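Local coordinates for protein cortical-lytic enzyme (Bacillus cereus, PDB 4S3J) that hydrolyses partially degraded spore cortex peptidoglycan during germination, acting as an N-acetylglucosaminidase of glycoside hydrolase family 18, at residues Leu136-Phe141 with Glu151-Ala156; Thr167-Val172 with Tyr210-Ile215; Asp328-Phe333 with Asn376-Glu381; Ala350-Tyr355 with Pro368-Phe373. One frame throughout, in Å; residues are numbered along the deposited sequence.

In the fold
The four contacts form two touching pairs in a glycoside hydrolase family 18 TIM barrel with an alpha+beta insertion domain between strands 318-330 and 404-408. Contact 1 joins barrel strand 135-143 to the turn before helix 155-164, and contact 2 pairs strands 168-177 and 214-218; their centres are about 10 Å apart, and F141 N probably donates to V172 O (2.8 Å). Both lie near the active site: the side chains of S140 and M170 are about 10 and 12 Å from that of E220, the likely proton donor. Contacts 3 and 4, centres about 11 Å apart, build the insertion, contact 4 nested in the loop contact 3 closes. Contacts 2 and 3 have centres about 42 Å apart.

Contact 1: Leu136-Phe141 with Glu151-Ala156; sequences LAYFSF and EPTETA
This is a CH-pi contact of P152 with two aromatic rings, between a barrel strand and the turn that leads into helix 155-164, within one beta/alpha unit of the TIM barrel: strand 135-143 supplies the rings of Y138 and F141. The compact, rigid pyrrolidine suits the place because its CD and CG offer C-H groups to both rings. CD lies almost exactly over the centre of the F141 ring, 3.6 Å from its centroid and 7° off the normal, while CG rests over a face of Y138, 4.0 Å from that centroid and nearer the rim. E151 CG touches F141 CE2 at 3.4 Å, its carboxylate turned to Y210. P152 to T155 form a type II turn, across which T155 OG1 donates to P152 O at 2.8 Å, and E154 is the N-cap residue. With CG anti to its backbone N (chi1 -173°), Y138 extends past the proline to the turn, where its OH donates to an in-plane lone pair of T153 O at 2.6 Å.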
loop_
_atom_site.group_PDB
_atom_site.type_symbol
_atom_site.label_atom_id
_atom_site.label_comp_id
_atom_site.label_asym_id
_atom_site.label_seq_id
_atom_site.Cartn_x
_atom_site.Cartn_y
_atom_site.Cartn_z
ATOM N N LEU A 136 4.622 -10.436 5.855
ATOM C CA LEU A 136 5.138 -10.582 4.492
ATOM C C LEU A 136 4.285 -11.612 3.767
ATOM O O LEU A 136 4.125 -12.743 4.253
ATOM C CB LEU A 136 6.602 -11.002 4.500
ATOM C CG LEU A 136 7.247 -11.251 3.134
ATOM C CD1 LEU A 136 7.279 -9.960 2.273
ATOM C CD2 LEU A 136 8.641 -11.819 3.302
ATOM N N ALA A 137 3.746 -11.225 2.616
ATOM C CA ALA A 137 2.798 -12.053 1.867
ATOM C C ALA A 137 3.349 -12.518 0.535
ATOM O O ALA A 137 3.318 -11.768 -0.449
ATOM C CB ALA A 137 1.501 -11.294 1.631
ATOM N N TYR A 138 3.824 -13.762 0.485
ATOM C CA TYR A 138 4.364 -14.320 -0.739
ATOM C C TYR A 138 3.230 -14.853 -1.611
ATOM O O TYR A 138 2.564 -15.843 -1.293
ATOM C CB TYR A 138 5.411 -15.388 -0.408
ATOM C CG TYR A 138 6.183 -15.937 -1.600
ATOM C CD1 TYR A 138 6.126 -15.336 -2.842
ATOM C CD2 TYR A 138 6.950 -17.088 -1.476
ATOM C CE1 TYR A 138 6.816 -15.857 -3.919
ATOM C CE2 TYR A 138 7.659 -17.595 -2.546
ATOM C CZ TYR A 138 7.579 -16.993 -3.758
ATOM O OH TYR A 138 8.276 -17.512 -4.840
ATOM N N PHE A 139 3.013 -14.163 -2.725
ATOM C CA PHE A 139 1.902 -14.431 -3.624
ATOM C C PHE A 139 2.352 -15.393 -4.721
ATOM O O PHE A 139 3.218 -15.001 -5.524
ATOM C CB PHE A 139 1.423 -13.114 -4.253
ATOM C CG PHE A 139 0.102 -13.225 -4.976
ATOM C CD1 PHE A 139 0.041 -13.700 -6.266
ATOM C CD2 PHE A 139 -1.071 -12.790 -4.372
ATOM C CE1 PHE A 139 -1.181 -13.789 -6.937
ATOM C CE2 PHE A 139 -2.273 -12.872 -5.043
ATOM C CZ PHE A 139 -2.325 -13.362 -6.314
ATOM N N SER A 140 1.836 -16.631 -4.818
ATOM C CA SER A 140 0.859 -17.262 -3.913
ATOM C C SER A 140 0.980 -18.788 -3.999
ATOM O O SER A 140 1.675 -19.313 -4.854
ATOM C CB SER A 140 -0.577 -16.868 -4.286
ATOM O OG SER A 140 -0.973 -17.538 -5.472
ATOM N N PHE A 141 0.313 -19.475 -3.086
ATOM C CA PHE A 141 0.026 -20.909 -3.199
ATOM C C PHE A 141 -1.294 -21.050 -3.935
ATOM O O PHE A 141 -2.293 -20.474 -3.503
ATOM C CB PHE A 141 -0.102 -21.557 -1.829
ATOM C CG PHE A 141 1.187 -21.696 -1.071
ATOM C CD1 PHE A 141 1.838 -20.569 -0.569
ATOM C CD2 PHE A 141 1.731 -22.945 -0.819
ATOM C CE1 PHE A 141 3.006 -20.698 0.142
ATOM C CE2 PHE A 141 2.914 -23.071 -0.095
ATOM C CZ PHE A 141 3.544 -21.945 0.385
ATOM N N GLU A 151 3.010 -24.999 -4.486
ATOM C CA GLU A 151 3.916 -24.118 -3.752
ATOM C C GLU A 151 4.718 -23.259 -4.722
ATOM O O GLU A 151 5.247 -23.774 -5.716
ATOM C CB GLU A 151 4.887 -24.914 -2.888
ATOM C CG GLU A 151 4.250 -25.742 -1.801
ATOM C CD GLU A 151 5.238 -26.131 -0.712
ATOM O OE1 GLU A 151 6.383 -25.626 -0.725
ATOM O OE2 GLU A 151 4.861 -26.938 0.161
ATOM N N PRO A 152 4.853 -21.957 -4.426
ATOM C CA PRO A 152 5.740 -21.102 -5.226
ATOM C C PRO A 152 7.217 -21.354 -4.928
ATOM O O PRO A 152 7.544 -21.912 -3.888
ATOM C CB PRO A 152 5.337 -19.692 -4.811
ATOM C CG PRO A 152 4.804 -19.841 -3.442
ATOM C CD PRO A 152 4.133 -21.188 -3.395
ATOM N N THR A 153 8.102 -20.924 -5.828
ATOM C CA THR A 153 9.508 -21.278 -5.701
ATOM C C THR A 153 10.146 -20.618 -4.481
ATOM O O THR A 153 9.751 -19.521 -4.091
ATOM C CB THR A 153 10.296 -20.885 -6.983
ATOM O OG1 THR A 153 11.639 -21.364 -6.889
ATOM C CG2 THR A 153 10.303 -19.374 -7.198
ATOM N N GLU A 154 11.110 -21.306 -3.871
ATOM C CA GLU A 154 11.928 -20.751 -2.789
ATOM C C GLU A 154 11.092 -20.252 -1.608
ATOM O O GLU A 154 11.424 -19.239 -0.977
ATOM C CB GLU A 154 12.802 -19.618 -3.347
ATOM C CG GLU A 154 13.681 -20.050 -4.524
ATOM C CD GLU A 154 14.396 -18.880 -5.191
ATOM O OE1 GLU A 154 15.093 -18.116 -4.495
ATOM O OE2 GLU A 154 14.234 -18.716 -6.419
ATOM N N THR A 155 10.016 -20.972 -1.292
ATOM C CA THR A 155 9.144 -20.570 -0.190
ATOM C C THR A 155 9.895 -20.543 1.130
ATOM O O THR A 155 9.725 -19.619 1.911
ATOM C CB THR A 155 7.909 -21.500 -0.069
ATOM O OG1 THR A 155 7.046 -21.272 -1.186
ATOM C CG2 THR A 155 7.112 -21.194 1.159
ATOM N N ALA A 156 10.723 -21.549 1.396
ATOM C CA ALA A 156 11.445 -21.601 2.668
ATOM C C ALA A 156 12.365 -20.390 2.828
ATOM O O ALA A 156 12.486 -19.839 3.923
ATOM C CB ALA A 156 12.240 -22.893 2.781
#

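Contact 2: Thr167-Val172 with Tyr210-Ile215; sequences TIPMLV and YGMRDI
M212 lies at the apolar centre, its unbranched chain extended beyond CG so that it can cross two residues of strand 168-177. Its CG meets P169 CB at 4.0 Å, and its sulfur SD reaches L171 CB at 3.7 Å. L171, CG anti to its backbone N, also approaches I215 and packs against helix 193-210. P169 O, close to M212 CB and CG, is buried without a hydrogen-bond partner; M212 CA offers it a C-H at 3.1 Å. The segments join as parallel neighbours in the TIM barrel: L171 N donates to D214 O at 2.9 Å, nearly straight at 167°, and strand 214-218 runs on toward E220. M170 and D214 lie side by side, M170 CG 3.5 Å from D214 OD2, while the buried carboxylate is satisfied by S248 and T246. G211, just past helix 193-210, has positive phi, which glycine adopts easily. At the polar edge, R213 NH2 binds a water in the guanidinium plane at 3.3 Å, which donates to T167 O.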
loop_
_atom_site.group_PDB
_atom_site.type_symbol
_atom_site.label_atom_id
_atom_site.label_comp_id
_atom_site.label_asym_id
_atom_site.label_seq_id
_atom_site.Cartn_x
_atom_site.Cartn_y
_atom_site.Cartn_z
ATOM N N THR A 167 8.931 -10.675 11.368
ATOM C CA THR A 167 7.782 -10.525 10.489
ATOM C C THR A 167 7.075 -11.868 10.386
ATOM O O THR A 167 7.726 -12.902 10.316
ATOM C CB THR A 167 8.221 -10.032 9.088
ATOM O OG1 THR A 167 8.956 -8.816 9.232
ATOM C CG2 THR A 167 7.035 -9.803 8.162
ATOM N N ILE A 168 5.746 -11.842 10.398
ATOM C CA ILE A 168 4.939 -13.053 10.202
ATOM C C ILE A 168 4.792 -13.330 8.720
ATOM O O ILE A 168 4.193 -12.522 8.028
ATOM C CB ILE A 168 3.507 -12.921 10.769
ATOM C CG1 ILE A 168 3.506 -12.498 12.238
ATOM C CG2 ILE A 168 2.700 -14.204 10.494
ATOM C CD1 ILE A 168 4.118 -13.460 13.150
ATOM N N PRO A 169 5.299 -14.481 8.218
ATOM C CA PRO A 169 4.970 -14.767 6.814
ATOM C C PRO A 169 3.540 -15.278 6.680
ATOM O O PRO A 169 3.128 -16.108 7.478
ATOM C CB PRO A 169 6.004 -15.821 6.416
ATOM C CG PRO A 169 6.346 -16.511 7.686
ATOM C CD PRO A 169 6.210 -15.489 8.790
ATOM N N MET A 170 2.778 -14.734 5.737
ATOM C CA MET A 170 1.413 -15.212 5.460
ATOM C C MET A 170 1.425 -16.374 4.485
ATOM O O MET A 170 2.260 -16.434 3.569
ATOM C CB MET A 170 0.562 -14.064 4.908
ATOM C CG MET A 170 0.277 -12.951 5.914
ATOM S SD MET A 170 -0.147 -11.346 5.176
ATOM C CE MET A 170 -1.583 -11.749 4.204
ATOM N N LEU A 171 0.526 -17.323 4.713
ATOM C CA LEU A 171 0.254 -18.379 3.749
ATOM C C LEU A 171 -0.833 -17.855 2.830
ATOM O O LEU A 171 -2.021 -17.871 3.181
ATOM C CB LEU A 171 -0.170 -19.669 4.464
ATOM C CG LEU A 171 -0.659 -20.822 3.578
ATOM C CD1 LEU A 171 0.277 -21.111 2.430
ATOM C CD2 LEU A 171 -0.845 -22.088 4.392
ATOM N N VAL A 172 -0.426 -17.348 1.669
ATOM C CA VAL A 172 -1.361 -16.755 0.744
ATOM C C VAL A 172 -1.881 -17.797 -0.234
ATOM O O VAL A 172 -1.128 -18.345 -1.021
ATOM C CB VAL A 172 -0.709 -15.599 -0.062
ATOM C CG1 VAL A 172 -1.704 -14.980 -1.019
ATOM C CG2 VAL A 172 -0.124 -14.528 0.871
ATOM N N TYR A 210 6.190 -23.892 7.469
ATOM C CA TYR A 210 6.949 -22.688 7.111
ATOM C C TYR A 210 6.825 -21.562 8.129
ATOM O O TYR A 210 7.360 -20.466 7.910
ATOM C CB TYR A 210 6.507 -22.171 5.737
ATOM C CG TYR A 210 6.887 -23.091 4.599
ATOM C CD1 TYR A 210 8.221 -23.373 4.322
ATOM C CD2 TYR A 210 5.917 -23.676 3.799
ATOM C CE1 TYR A 210 8.574 -24.213 3.284
ATOM C CE2 TYR A 210 6.258 -24.517 2.763
ATOM C CZ TYR A 210 7.584 -24.783 2.506
ATOM O OH TYR A 210 7.908 -25.624 1.463
ATOM N N GLY A 211 6.138 -21.814 9.237
ATOM C CA GLY A 211 5.986 -20.807 10.280
ATOM C C GLY A 211 5.054 -19.693 9.861
ATOM O O GLY A 211 5.148 -18.552 10.335
ATOM N N MET A 212 4.127 -20.032 8.975
ATOM C CA MET A 212 3.180 -19.058 8.466
ATOM C C MET A 212 1.973 -18.959 9.391
ATOM O O MET A 212 1.011 -19.712 9.255
ATOM C CB MET A 212 2.769 -19.420 7.045
ATOM C CG MET A 212 3.852 -19.138 6.019
ATOM S SD MET A 212 3.512 -20.041 4.487
ATOM C CE MET A 212 4.784 -19.394 3.417
ATOM N N ARG A 213 2.035 -18.041 10.350
ATOM C CA ARG A 213 1.026 -18.003 11.401
ATOM C C ARG A 213 -0.259 -17.268 11.016
ATOM O O ARG A 213 -1.210 -17.258 11.785
ATOM C CB ARG A 213 1.625 -17.404 12.686
ATOM C CG ARG A 213 2.680 -18.301 13.328
ATOM C CD ARG A 213 3.214 -17.726 14.632
ATOM N NE ARG A 213 4.240 -16.708 14.435
ATOM C CZ ARG A 213 4.642 -15.866 15.381
ATOM N NH1 ARG A 213 4.102 -15.897 16.590
ATOM N NH2 ARG A 213 5.583 -14.979 15.122
ATOM N N ASP A 214 -0.304 -16.654 9.837
ATOM C CA ASP A 214 -1.563 -16.139 9.300
ATOM C C ASP A 214 -1.875 -16.839 7.989
ATOM O O ASP A 214 -1.034 -16.884 7.094
ATOM C CB ASP A 214 -1.507 -14.626 9.060
ATOM C CG ASP A 214 -2.822 -14.077 8.489
ATOM O OD1 ASP A 214 -3.804 -13.938 9.252
ATOM O OD2 ASP A 214 -2.887 -13.783 7.278
ATOM N N ILE A 215 -3.082 -17.385 7.893
ATOM C CA ILE A 215 -3.581 -18.019 6.684
ATOM C C ILE A 215 -4.480 -17.039 5.960
ATOM O O ILE A 215 -5.470 -16.555 6.525
ATOM C CB ILE A 215 -4.369 -19.318 6.998
ATOM C CG1 ILE A 215 -3.457 -20.408 7.580
ATOM C CG2 ILE A 215 -4.942 -19.920 5.712
ATOM C CD1 ILE A 215 -2.904 -20.172 8.916
HETATM O O HOH W 1 7.697 -14.824 12.645
#

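Contact 3: Asp328-Phe333 with Asn376-Glu381; sequences DWKLPF and NGVQHE
H380 ND1 is gripped by one short bond: it donates to D328 OD1 at 2.6 Å, with an N-H...O angle of 158°, on the syn lone pair and within 3° of the imidazole plane. The carboxylate stands steeply to that ring, and its OD2 is held by Y372. Because H380 NE2 is bonded to D374, the imidazole lies between two acids, which could favour its protonation, though K330 NZ, 5.4 Å from H380 NE2, would oppose it. K330 runs alongside, extended beyond CG, with CG over one face, 3.9 Å from the centroid; its aliphatic stem lies along the ring, which also stacks with Y372. The end of strand 318-330 pairs antiparallel with the start of strand 379-383, in the alpha+beta insertion domain of this family 18 fold. W329 and E381 form a hydrogen-bonded pair, and L331 N donates to Q379 O at 2.9 Å. L331 CD1 meets Q379 CD at 3.6 Å. Beyond it, a water donates to L331 O at 2.7 Å and accepts from Q379 N.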
loop_
_atom_site.group_PDB
_atom_site.type_symbol
_atom_site.label_atom_id
_atom_site.label_comp_id
_atom_site.label_asym_id
_atom_site.label_seq_id
_atom_site.Cartn_x
_atom_site.Cartn_y
_atom_site.Cartn_z
ATOM N N ASP A 328 2.092 4.675 -16.754
ATOM C CA ASP A 328 2.431 5.558 -17.858
ATOM C C ASP A 328 1.533 5.134 -19.020
ATOM O O ASP A 328 1.666 4.016 -19.524
ATOM C CB ASP A 328 3.923 5.428 -18.190
ATOM C CG ASP A 328 4.357 6.290 -19.367
ATOM O OD1 ASP A 328 3.524 6.604 -20.247
ATOM O OD2 ASP A 328 5.556 6.622 -19.423
ATOM N N TRP A 329 0.567 5.974 -19.367
ATOM C CA TRP A 329 -0.360 5.759 -20.475
ATOM C C TRP A 329 0.047 6.545 -21.716
ATOM O O TRP A 329 0.360 7.720 -21.612
ATOM C CB TRP A 329 -1.762 6.220 -20.095
ATOM C CG TRP A 329 -2.538 5.427 -19.092
ATOM C CD1 TRP A 329 -3.415 4.419 -19.370
ATOM C CD2 TRP A 329 -2.587 5.622 -17.665
ATOM N NE1 TRP A 329 -3.980 3.954 -18.208
ATOM C CE2 TRP A 329 -3.501 4.677 -17.148
ATOM C CE3 TRP A 329 -1.950 6.498 -16.777
ATOM C CZ2 TRP A 329 -3.789 4.573 -15.789
ATOM C CZ3 TRP A 329 -2.246 6.393 -15.412
ATOM C CH2 TRP A 329 -3.167 5.446 -14.942
ATOM N N LYS A 330 -0.010 5.925 -22.886
ATOM C CA LYS A 330 0.101 6.657 -24.146
ATOM C C LYS A 330 -1.262 7.196 -24.537
ATOM O O LYS A 330 -2.281 6.531 -24.333
ATOM C CB LYS A 330 0.663 5.762 -25.253
ATOM C CG LYS A 330 2.119 5.406 -25.048
ATOM C CD LYS A 330 2.579 4.466 -26.133
ATOM C CE LYS A 330 3.990 4.020 -25.913
ATOM N NZ LYS A 330 4.376 3.027 -26.956
ATOM N N LEU A 331 -1.279 8.412 -25.092
ATOM C CA LEU A 331 -2.511 9.111 -25.476
ATOM C C LEU A 331 -2.601 9.198 -26.992
ATOM O O LEU A 331 -1.580 9.204 -27.670
ATOM C CB LEU A 331 -2.546 10.522 -24.855
ATOM C CG LEU A 331 -2.549 10.606 -23.328
ATOM C CD1 LEU A 331 -2.506 12.065 -22.846
ATOM C CD2 LEU A 331 -3.750 9.927 -22.743
ATOM N N PRO A 332 -3.830 9.267 -27.534
ATOM C CA PRO A 332 -5.099 9.253 -26.805
ATOM C C PRO A 332 -5.476 7.849 -26.350
ATOM O O PRO A 332 -5.076 6.868 -26.997
ATOM C CB PRO A 332 -6.094 9.782 -27.840
ATOM C CG PRO A 332 -5.536 9.301 -29.154
ATOM C CD PRO A 332 -4.033 9.409 -28.993
ATOM N N PHE A 333 -6.247 7.750 -25.271
ATOM C CA PHE A 333 -6.733 6.454 -24.836
ATOM C C PHE A 333 -7.784 5.963 -25.816
ATOM O O PHE A 333 -8.699 6.696 -26.193
ATOM C CB PHE A 333 -7.329 6.504 -23.441
ATOM C CG PHE A 333 -7.986 5.219 -23.046
ATOM C CD1 PHE A 333 -7.216 4.120 -22.705
ATOM C CD2 PHE A 333 -9.363 5.087 -23.055
ATOM C CE1 PHE A 333 -7.804 2.925 -22.356
ATOM C CE2 PHE A 333 -9.953 3.892 -22.708
ATOM C CZ PHE A 333 -9.177 2.812 -22.361
ATOM N N ASN A 376 9.365 10.017 -30.255
ATOM C CA ASN A 376 8.566 9.796 -31.456
ATOM C C ASN A 376 7.388 10.754 -31.538
ATOM O O ASN A 376 6.557 10.632 -32.436
ATOM C CB ASN A 376 8.045 8.357 -31.540
ATOM C CG ASN A 376 9.156 7.338 -31.695
ATOM O OD1 ASN A 376 10.248 7.661 -32.148
ATOM N ND2 ASN A 376 8.846 6.085 -31.404
ATOM N N GLY A 377 7.293 11.690 -30.587
ATOM C CA GLY A 377 6.206 12.650 -30.596
ATOM C C GLY A 377 4.895 12.144 -30.055
ATOM O O GLY A 377 3.856 12.721 -30.325
ATOM N N VAL A 378 4.929 11.020 -29.357
ATOM C CA VAL A 378 3.714 10.469 -28.773
ATOM C C VAL A 378 3.535 11.066 -27.377
ATOM O O VAL A 378 4.505 11.122 -26.607
ATOM C CB VAL A 378 3.772 8.921 -28.718
ATOM C CG1 VAL A 378 2.556 8.349 -28.017
ATOM C CG2 VAL A 378 3.894 8.344 -30.137
ATOM N N GLN A 379 2.325 11.531 -27.058
ATOM C CA GLN A 379 2.051 12.060 -25.715
ATOM C C GLN A 379 1.811 10.936 -24.708
ATOM O O GLN A 379 1.147 9.938 -25.037
ATOM C CB GLN A 379 0.840 12.993 -25.730
ATOM C CG GLN A 379 0.687 13.700 -24.389
ATOM C CD GLN A 379 -0.488 14.656 -24.261
ATOM O OE1 GLN A 379 -0.743 15.161 -23.165
ATOM N NE2 GLN A 379 -1.191 14.930 -25.357
ATOM N N HIS A 380 2.371 11.090 -23.510
ATOM C CA HIS A 380 2.138 10.187 -22.380
ATOM C C HIS A 380 1.529 10.955 -21.204
ATOM O O HIS A 380 1.799 12.152 -21.026
ATOM C CB HIS A 380 3.440 9.555 -21.901
ATOM C CG HIS A 380 4.122 8.660 -22.894
ATOM N ND1 HIS A 380 4.378 7.328 -22.641
ATOM C CD2 HIS A 380 4.678 8.924 -24.102
ATOM C CE1 HIS A 380 5.030 6.799 -23.651
ATOM N NE2 HIS A 380 5.229 7.749 -24.563
ATOM N N GLU A 381 0.753 10.251 -20.387
ATOM C CA GLU A 381 0.263 10.777 -19.110
ATOM C C GLU A 381 0.604 9.782 -18.018
ATOM O O GLU A 381 0.342 8.585 -18.166
ATOM C CB GLU A 381 -1.247 11.028 -19.156
ATOM C CG GLU A 381 -1.797 11.696 -17.932
ATOM C CD GLU A 381 -3.160 12.274 -18.151
ATOM O OE1 GLU A 381 -3.387 12.923 -19.197
ATOM O OE2 GLU A 381 -4.014 12.086 -17.274
HETATM O O HOH W 2 -0.121 11.256 -28.679
#

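Contact 4: Ala350-Tyr355 with Pro368-Phe373; sequences ALARKY and PHFNYF
Helix 345-354 packs here by its last turn against one side of strand 367-373, whose antiparallel neighbours are strands 360-362 and 379-383, in the alpha+beta insertion domain seen in many family 18 enzymes; the two short axes cross at 43°. Going along the strand, F370 is the first residue to meet the helix. Its CG sits in the crowded position between backbone N and carbonyl carbon, which turns the ring toward the helix. A352 CB stands over the middle of its face, 3.9 Å from the centroid, and the small alanine lets the ring come close to the helix backbone, while L351 CB lies at the ring edge, 4.0 Å from F370 CZ. Two residues on, on the same side of the strand, Y372 takes the same crowded chi1 (70°) and stacks with Y355 in an offset arrangement, centroids 4.4 Å apart and planes at 11°. K354 CG covers the opposite face of Y355, so this tyrosine is held flat between a lysine stem and another ring. L351 CD2 reaches Y372 OH at 3.7 Å; that hydroxyl is bonded to D328, and Y355 OH to E375. F373 turns its side chain away and contributes backbone: its O lies 3.4 Å from Y355 CD1, and its N donates at 3.0 Å to a water that in turn donates to Y355 O at 3.0 Å.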
loop_
_atom_site.group_PDB
_atom_site.type_symbol
_atom_site.label_atom_id
_atom_site.label_comp_id
_atom_site.label_asym_id
_atom_site.label_seq_id
_atom_site.Cartn_x
_atom_site.Cartn_y
_atom_site.Cartn_z
ATOM N N ALA A 350 11.898 9.694 -12.779
ATOM C CA ALA A 350 12.928 9.614 -13.813
ATOM C C ALA A 350 12.382 9.952 -15.205
ATOM O O ALA A 350 13.103 10.521 -16.039
ATOM C CB ALA A 350 13.565 8.230 -13.801
ATOM N N LEU A 351 11.117 9.609 -15.475
ATOM C CA LEU A 351 10.487 9.996 -16.732
ATOM C C LEU A 351 10.317 11.513 -16.843
ATOM O O LEU A 351 10.568 12.113 -17.890
ATOM C CB LEU A 351 9.130 9.304 -16.873
ATOM C CG LEU A 351 9.200 7.804 -17.150
ATOM C CD1 LEU A 351 7.838 7.216 -16.901
ATOM C CD2 LEU A 351 9.657 7.481 -18.585
ATOM N N ALA A 352 9.868 12.147 -15.768
ATOM C CA ALA A 352 9.694 13.608 -15.785
ATOM C C ALA A 352 11.050 14.270 -15.973
ATOM O O ALA A 352 11.172 15.261 -16.695
ATOM C CB ALA A 352 9.014 14.085 -14.506
ATOM N N ARG A 353 12.093 13.728 -15.343
ATOM C CA ARG A 353 13.447 14.258 -15.532
ATOM C C ARG A 353 13.908 14.128 -16.999
ATOM O O ARG A 353 14.408 15.076 -17.627
ATOM C CB ARG A 353 14.413 13.521 -14.606
ATOM C CG ARG A 353 15.864 13.987 -14.700
ATOM C CD ARG A 353 16.758 13.200 -13.720
ATOM N NE ARG A 353 16.389 13.460 -12.332
ATOM C CZ ARG A 353 15.780 12.640 -11.492
ATOM N NH1 ARG A 353 15.485 13.090 -10.273
ATOM N NH2 ARG A 353 15.495 11.397 -11.824
ATOM N N LYS A 354 13.735 12.938 -17.551
ATOM C CA LYS A 354 14.225 12.654 -18.900
ATOM C C LYS A 354 13.567 13.542 -19.945
ATOM O O LYS A 354 14.222 14.024 -20.880
ATOM C CB LYS A 354 13.983 11.186 -19.254
ATOM C CG LYS A 354 14.375 10.785 -20.658
ATOM C CD LYS A 354 14.251 9.306 -20.814
ATOM C CE LYS A 354 14.531 8.892 -22.262
ATOM N NZ LYS A 354 14.231 7.460 -22.492
ATOM N N TYR A 355 12.256 13.727 -19.799
ATOM C CA TYR A 355 11.466 14.447 -20.794
ATOM C C TYR A 355 11.190 15.918 -20.412
ATOM O O TYR A 355 10.365 16.604 -21.040
ATOM C CB TYR A 355 10.185 13.662 -21.072
ATOM C CG TYR A 355 10.509 12.341 -21.746
ATOM C CD1 TYR A 355 10.938 12.305 -23.073
ATOM C CD2 TYR A 355 10.396 11.126 -21.073
ATOM C CE1 TYR A 355 11.245 11.112 -23.694
ATOM C CE2 TYR A 355 10.705 9.934 -21.687
ATOM C CZ TYR A 355 11.131 9.931 -23.001
ATOM O OH TYR A 355 11.429 8.732 -23.605
ATOM N N PRO A 368 0.192 12.760 -7.472
ATOM C CA PRO A 368 1.060 13.435 -8.441
ATOM C C PRO A 368 0.855 12.898 -9.846
ATOM O O PRO A 368 0.489 11.733 -10.029
ATOM C CB PRO A 368 2.457 13.105 -7.936
ATOM C CG PRO A 368 2.288 11.722 -7.336
ATOM C CD PRO A 368 0.931 11.744 -6.688
ATOM N N HIS A 369 1.134 13.733 -10.836
ATOM C CA HIS A 369 0.943 13.383 -12.237
ATOM C C HIS A 369 1.674 14.341 -13.151
ATOM O O HIS A 369 2.047 15.429 -12.754
ATOM C CB HIS A 369 -0.542 13.380 -12.579
ATOM C CG HIS A 369 -1.206 14.708 -12.415
ATOM N ND1 HIS A 369 -1.572 15.493 -13.492
ATOM C CD2 HIS A 369 -1.548 15.406 -11.304
ATOM C CE1 HIS A 369 -2.124 16.609 -13.048
ATOM N NE2 HIS A 369 -2.132 16.578 -11.728
ATOM N N PHE A 370 1.864 13.927 -14.399
ATOM C CA PHE A 370 2.457 14.793 -15.411
ATOM C C PHE A 370 2.212 14.228 -16.799
ATOM O O PHE A 370 1.798 13.067 -16.952
ATOM C CB PHE A 370 3.967 15.005 -15.193
ATOM C CG PHE A 370 4.774 13.744 -15.156
ATOM C CD1 PHE A 370 4.961 13.056 -13.956
ATOM C CD2 PHE A 370 5.356 13.229 -16.312
ATOM C CE1 PHE A 370 5.686 11.892 -13.911
ATOM C CE2 PHE A 370 6.089 12.073 -16.268
ATOM C CZ PHE A 370 6.252 11.396 -15.077
ATOM N N ASN A 371 2.435 15.067 -17.807
ATOM C CA ASN A 371 2.344 14.665 -19.215
ATOM C C ASN A 371 3.647 15.024 -19.923
ATOM O O ASN A 371 4.300 16.035 -19.586
ATOM C CB ASN A 371 1.182 15.346 -19.931
ATOM C CG ASN A 371 -0.177 14.945 -19.389
ATOM O OD1 ASN A 371 -0.495 15.198 -18.218
ATOM N ND2 ASN A 371 -1.019 14.402 -20.264
ATOM N N TYR A 372 4.023 14.229 -20.920
ATOM C CA TYR A 372 5.238 14.491 -21.683
ATOM C C TYR A 372 5.104 13.972 -23.108
ATOM O O TYR A 372 4.194 13.195 -23.395
ATOM C CB TYR A 372 6.449 13.857 -20.994
ATOM C CG TYR A 372 6.546 12.340 -21.006
ATOM C CD1 TYR A 372 7.186 11.670 -22.045
ATOM C CD2 TYR A 372 6.028 11.574 -19.960
ATOM C CE1 TYR A 372 7.302 10.267 -22.051
ATOM C CE2 TYR A 372 6.142 10.168 -19.956
ATOM C CZ TYR A 372 6.786 9.524 -21.008
ATOM O OH TYR A 372 6.908 8.132 -21.029
ATOM N N PHE A 373 5.999 14.417 -23.996
ATOM C CA PHE A 373 6.131 13.830 -25.336
ATOM C C PHE A 373 7.412 13.022 -25.430
ATOM O O PHE A 373 8.474 13.500 -25.014
ATOM C CB PHE A 373 6.140 14.899 -26.434
ATOM C CG PHE A 373 4.817 15.517 -26.684
ATOM C CD1 PHE A 373 3.877 14.863 -27.444
ATOM C CD2 PHE A 373 4.516 16.772 -26.183
ATOM C CE1 PHE A 373 2.632 15.421 -27.666
ATOM C CE2 PHE A 373 3.273 17.329 -26.399
ATOM C CZ PHE A 373 2.341 16.670 -27.150
HETATM O O HOH W 3 8.199 16.251 -23.154
#